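Local coordinates for putative lipoprotein (PDB 4R7R), which is of unknown function but is classed as a putative lipid-binding lipoprotein of Clostridium perfringens with an alpha-beta fold, at residues A[108-112]-A[113-117]; A[117-120]-A[121-124]. One frame throughout, in Å; residues are numbered along the deposited sequence.

Contact 1: residues A[108-112]-A[113-117]; sequences KDIPN and SFKLE
The phenyl ring of F114 and the pyrrolidine ring of P111 meet at a slant, CG of the proline lying 3.8 Å from CE2 of the phenylalanine, neither squarely over the aromatic face nor at its edge. CB and CD of P111 also come close to the CD2 side of the ring. I110 reaches the same residue from within the loop: its CD1 is 3.7 Å from CB of F114 and closer still to the F114 carbonyl oxygen. CG1 of I110 stands between the backbone N and the carbonyl carbon (chi1 73°), and from there the branch extends to F114 and touches CD of K115. Against helix 45-52, I110 packs on L49 and F114 on D48 and S52.

K115 folds back over the loop. Its CG passes 3.4 Å from the backbone O of N112; the bend at chi2 (-74°) then turns the chain so that CE comes near the carbonyl oxygens of K108 and I110, and a second bend at chi4 sets NZ. The ammonium group shares a water with the N112 amide: the water donates to OD1 and accepts from NZ of K115, which also forms a salt bridge with D89. With two such partners the lysine end is held over the loop.

Two backbone bonds close the turn. F114 N donates to P111 O at 3.0 Å, and K115 N to N112 O at 3.2 Å. These successive i to i+3 bonds are those of a short 3-10 turn, here leading to K115 at the N-cap of helix 116-125.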
loop_
_atom_site.group_PDB
_atom_site.type_symbol
_atom_site.label_atom_id
_atom_site.label_comp_id
_atom_site.label_asym_id
_atom_site.label_seq_id
_atom_site.Cartn_x
_atom_site.Cartn_y
_atom_site.Cartn_z
ATOM N N LYS A 108 6.540 -5.568 9.363
ATOM C CA LYS A 108 7.571 -5.423 10.384
ATOM C C LYS A 108 8.962 -5.904 9.925
ATOM O O LYS A 108 9.984 -5.291 10.280
ATOM C CB LYS A 108 7.148 -6.145 11.663
ATOM C CG LYS A 108 6.199 -5.319 12.500
ATOM C CD LYS A 108 5.142 -6.170 13.175
ATOM C CE LYS A 108 4.104 -5.290 13.861
ATOM N NZ LYS A 108 4.751 -4.208 14.670
ATOM N N ASP A 109 9.018 -6.967 9.126
ATOM C CA ASP A 109 10.324 -7.516 8.746
ATOM C C ASP A 109 10.937 -6.905 7.468
ATOM O O ASP A 109 12.072 -7.216 7.121
ATOM C CB ASP A 109 10.241 -9.055 8.599
ATOM C CG ASP A 109 9.243 -9.506 7.530
ATOM O OD1 ASP A 109 9.012 -10.735 7.405
ATOM O OD2 ASP A 109 8.680 -8.648 6.817
ATOM N N ILE A 110 10.211 -6.041 6.768
ATOM C CA ILE A 110 10.732 -5.539 5.496
ATOM C C ILE A 110 11.766 -4.450 5.740
ATOM O O ILE A 110 11.802 -3.867 6.821
ATOM C CB ILE A 110 9.617 -4.999 4.579
ATOM C CG1 ILE A 110 9.095 -3.681 5.107
ATOM C CG2 ILE A 110 8.510 -6.049 4.370
ATOM C CD1 ILE A 110 8.623 -2.805 4.019
ATOM N N PRO A 111 12.629 -4.184 4.748
ATOM C CA PRO A 111 13.672 -3.173 4.985
ATOM C C PRO A 111 13.100 -1.805 5.401
ATOM O O PRO A 111 12.026 -1.397 4.915
ATOM C CB PRO A 111 14.387 -3.087 3.635
ATOM C CG PRO A 111 14.154 -4.453 2.998
ATOM C CD PRO A 111 12.784 -4.863 3.445
ATOM N N ASN A 112 13.815 -1.116 6.298
ATOM C CA ASN A 112 13.335 0.138 6.872
ATOM C C ASN A 112 12.973 1.186 5.820
ATOM O O ASN A 112 12.014 1.945 5.994
ATOM C CB ASN A 112 14.381 0.721 7.833
ATOM C CG ASN A 112 14.581 -0.140 9.071
ATOM O OD1 ASN A 112 13.614 -0.610 9.679
ATOM N ND2 ASN A 112 15.839 -0.361 9.446
ATOM N N SER A 113 13.744 1.230 4.740
ATOM C CA SER A 113 13.514 2.189 3.664
ATOM C C SER A 113 12.109 2.113 3.062
ATOM O O SER A 113 11.551 3.136 2.664
ATOM C CB SER A 113 14.541 1.984 2.552
ATOM O OG SER A 113 15.769 2.533 2.941
ATOM N N PHE A 114 11.551 0.906 3.005
ATOM C CA PHE A 114 10.262 0.685 2.363
ATOM C C PHE A 114 9.080 0.645 3.344
ATOM O O PHE A 114 7.982 0.272 2.953
ATOM C CB PHE A 114 10.295 -0.619 1.548
ATOM C CG PHE A 114 11.575 -0.825 0.770
ATOM C CD1 PHE A 114 12.228 0.249 0.166
ATOM C CD2 PHE A 114 12.144 -2.094 0.666
ATOM C CE1 PHE A 114 13.427 0.054 -0.537
ATOM C CE2 PHE A 114 13.338 -2.293 -0.030
ATOM C CZ PHE A 114 13.979 -1.219 -0.635
ATOM N N LYS A 115 9.278 1.014 4.607
ATOM C CA LYS A 115 8.131 1.125 5.527
ATOM C C LYS A 115 7.218 2.272 5.067
ATOM O O LYS A 115 7.698 3.365 4.784
ATOM C CB LYS A 115 8.583 1.371 6.971
ATOM C CG LYS A 115 9.446 0.284 7.587
ATOM C CD LYS A 115 8.638 -0.953 7.953
ATOM C CE LYS A 115 9.385 -1.800 8.987
ATOM N NZ LYS A 115 9.227 -1.324 10.400
ATOM N N LEU A 116 5.911 2.042 5.013
ATOM C CA LEU A 116 5.006 3.001 4.388
ATOM C C LEU A 116 4.541 4.158 5.277
ATOM O O LEU A 116 4.396 5.279 4.783
ATOM C CB LEU A 116 3.786 2.275 3.829
ATOM C CG LEU A 116 4.136 1.450 2.588
ATOM C CD1 LEU A 116 2.875 0.885 1.914
ATOM C CD2 LEU A 116 4.986 2.262 1.611
ATOM N N GLU A 117 4.284 3.913 6.560
ATOM C CA GLU A 117 3.905 5.020 7.449
ATOM C C GLU A 117 5.007 6.119 7.534
ATOM O O GLU A 117 4.690 7.312 7.424
ATOM C CB GLU A 117 3.539 4.517 8.859
ATOM C CG GLU A 117 3.082 5.662 9.792
ATOM C CD GLU A 117 2.804 5.241 11.248
ATOM O OE1 GLU A 117 2.854 4.027 11.578
ATOM O OE2 GLU A 117 2.529 6.150 12.071
HETATM O O HOH W 1 11.426 0.658 10.560
#

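Contact 2: residues A[117-120]-A[121-124]; sequences EPFC and QYVF
The Q121 side chain, extended beyond CG, runs beside that of E117 and points the same way. Its NE2 comes to 3.7 Å from OE2 of E117, too far for a hydrogen bond, and the amide and carboxylate planes are turned 49° from each other. Nearer the backbone, CB and CG of Q121 pass by the E117 carbonyl oxygen, which accepts the Q121 N-H at 3.3 Å.

C120 takes part largely through its carbonyl oxygen. C120 O accepts the N-H of F124 at 3.3 Å, and the same oxygen lies at the edge of the F124 ring, near its plane, 3.0 Å from CD1 of F124.

F119 adds an aromatic face. With its CG anti to the backbone N (chi1 175°), the ring projects from the helix and leans toward the following turn. There V123 CG2 sits over one face, 3.9 Å from the ring centroid and offset toward the CZ rim, in a CH-pi contact. CD2 of Y122 approaches the ring obliquely, and the F119 carbonyl oxygen lies at the edge of the tyrosine ring while accepting the V123 N-H at 3.0 Å. The Y122 hydroxyl is hydrogen-bonded to D42.

Helix 116-125 lies against the antiparallel sheet: C120 touches I72 and Y70 of strand 70-75, C120, V123 and F124 all rest on L27 of strand 24-29, and V123 and F124 also reach V36 of strand 35-37, at one edge of the sheet.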
loop_
_atom_site.group_PDB
_atom_site.type_symbol
_atom_site.label_atom_id
_atom_site.label_comp_id
_atom_site.label_asym_id
_atom_site.label_seq_id
_atom_site.Cartn_x
_atom_site.Cartn_y
_atom_site.Cartn_z
ATOM N N GLU A 117 4.284 3.913 6.560
ATOM C CA GLU A 117 3.905 5.020 7.449
ATOM C C GLU A 117 5.007 6.119 7.534
ATOM O O GLU A 117 4.690 7.312 7.424
ATOM C CB GLU A 117 3.539 4.517 8.859
ATOM C CG GLU A 117 3.082 5.662 9.792
ATOM C CD GLU A 117 2.804 5.241 11.248
ATOM O OE1 GLU A 117 2.854 4.027 11.578
ATOM O OE2 GLU A 117 2.529 6.150 12.071
ATOM N N PRO A 118 6.296 5.743 7.720
ATOM C CA PRO A 118 7.267 6.849 7.745
ATOM C C PRO A 118 7.515 7.436 6.358
ATOM O O PRO A 118 7.900 8.608 6.251
ATOM C CB PRO A 118 8.538 6.201 8.302
ATOM C CG PRO A 118 8.392 4.756 8.000
ATOM C CD PRO A 118 6.919 4.457 8.092
ATOM N N PHE A 119 7.285 6.647 5.313
ATOM C CA PHE A 119 7.324 7.159 3.947
ATOM C C PHE A 119 6.273 8.258 3.712
ATOM O O PHE A 119 6.567 9.291 3.096
ATOM C CB PHE A 119 7.106 6.031 2.924
ATOM C CG PHE A 119 7.022 6.526 1.509
ATOM C CD1 PHE A 119 8.188 6.817 0.795
ATOM C CD2 PHE A 119 5.785 6.741 0.900
ATOM C CE1 PHE A 119 8.127 7.303 -0.495
ATOM C CE2 PHE A 119 5.709 7.228 -0.393
ATOM C CZ PHE A 119 6.888 7.511 -1.095
ATOM N N CYS A 120 5.046 8.029 4.180
ATOM C CA CYS A 120 3.980 8.990 3.959
ATOM C C CYS A 120 4.246 10.301 4.693
ATOM O O CYS A 120 3.994 11.378 4.147
ATOM C CB CYS A 120 2.635 8.401 4.379
ATOM S SG CYS A 120 2.054 7.078 3.263
ATOM N N GLN A 121 4.776 10.218 5.916
ATOM C CA GLN A 121 5.062 11.430 6.692
ATOM C C GLN A 121 6.146 12.227 5.997
ATOM O O GLN A 121 6.117 13.452 5.981
ATOM C CB GLN A 121 5.480 11.094 8.124
ATOM C CG GLN A 121 4.317 10.685 9.022
ATOM C CD GLN A 121 4.734 10.385 10.451
ATOM O OE1 GLN A 121 5.477 11.155 11.074
ATOM N NE2 GLN A 121 4.257 9.259 10.984
ATOM N N TYR A 122 7.081 11.504 5.388
ATOM C CA TYR A 122 8.193 12.104 4.668
ATOM C C TYR A 122 7.747 12.847 3.398
ATOM O O TYR A 122 8.225 13.958 3.137
ATOM C CB TYR A 122 9.226 11.023 4.327
ATOM C CG TYR A 122 10.060 11.321 3.108
ATOM C CD1 TYR A 122 11.136 12.196 3.167
ATOM C CD2 TYR A 122 9.773 10.715 1.894
ATOM C CE1 TYR A 122 11.895 12.465 2.042
ATOM C CE2 TYR A 122 10.521 10.977 0.769
ATOM C CZ TYR A 122 11.581 11.845 0.845
ATOM O OH TYR A 122 12.313 12.091 -0.303
ATOM N N VAL A 123 6.845 12.255 2.610
ATOM C CA VAL A 123 6.383 12.925 1.393
ATOM C C VAL A 123 5.692 14.239 1.731
ATOM O O VAL A 123 5.941 15.262 1.092
ATOM C CB VAL A 123 5.413 12.065 0.574
ATOM C CG1 VAL A 123 4.778 12.912 -0.527
ATOM C CG2 VAL A 123 6.130 10.865 -0.014
ATOM N N PHE A 124 4.858 14.211 2.769
ATOM C CA PHE A 124 4.157 15.401 3.228
ATOM C C PHE A 124 5.083 16.478 3.803
ATOM O O PHE A 124 4.816 17.679 3.644
ATOM C CB PHE A 124 3.105 15.021 4.277
ATOM C CG PHE A 124 1.835 14.498 3.687
ATOM C CD1 PHE A 124 1.573 13.138 3.662
ATOM C CD2 PHE A 124 0.910 15.360 3.136
ATOM C CE1 PHE A 124 0.404 12.638 3.107
ATOM C CE2 PHE A 124 -0.267 14.873 2.576
ATOM C CZ PHE A 124 -0.520 13.505 2.560
#

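Overall arrangement
Contacts 1 and 2 follow each other along the chain and share E117; their centres lie about 12 Å apart. Contact 1 carries the chain from strand 103-106 into helix 116-125, and contact 2 continues through the turns of that helix. Apart from this sequence overlap the two do not touch. Their surroundings differ: the loop of contact 1 packs against helix 45-52, whereas contact 2 lies on strands 24-29, 35-37 and 70-75. L116, at the start of the helix, touches both L49 of helix 45-52 and I83 and I85 of strand 80-85. Together the two contacts join the last strand-to-helix connection to the rest of the fold.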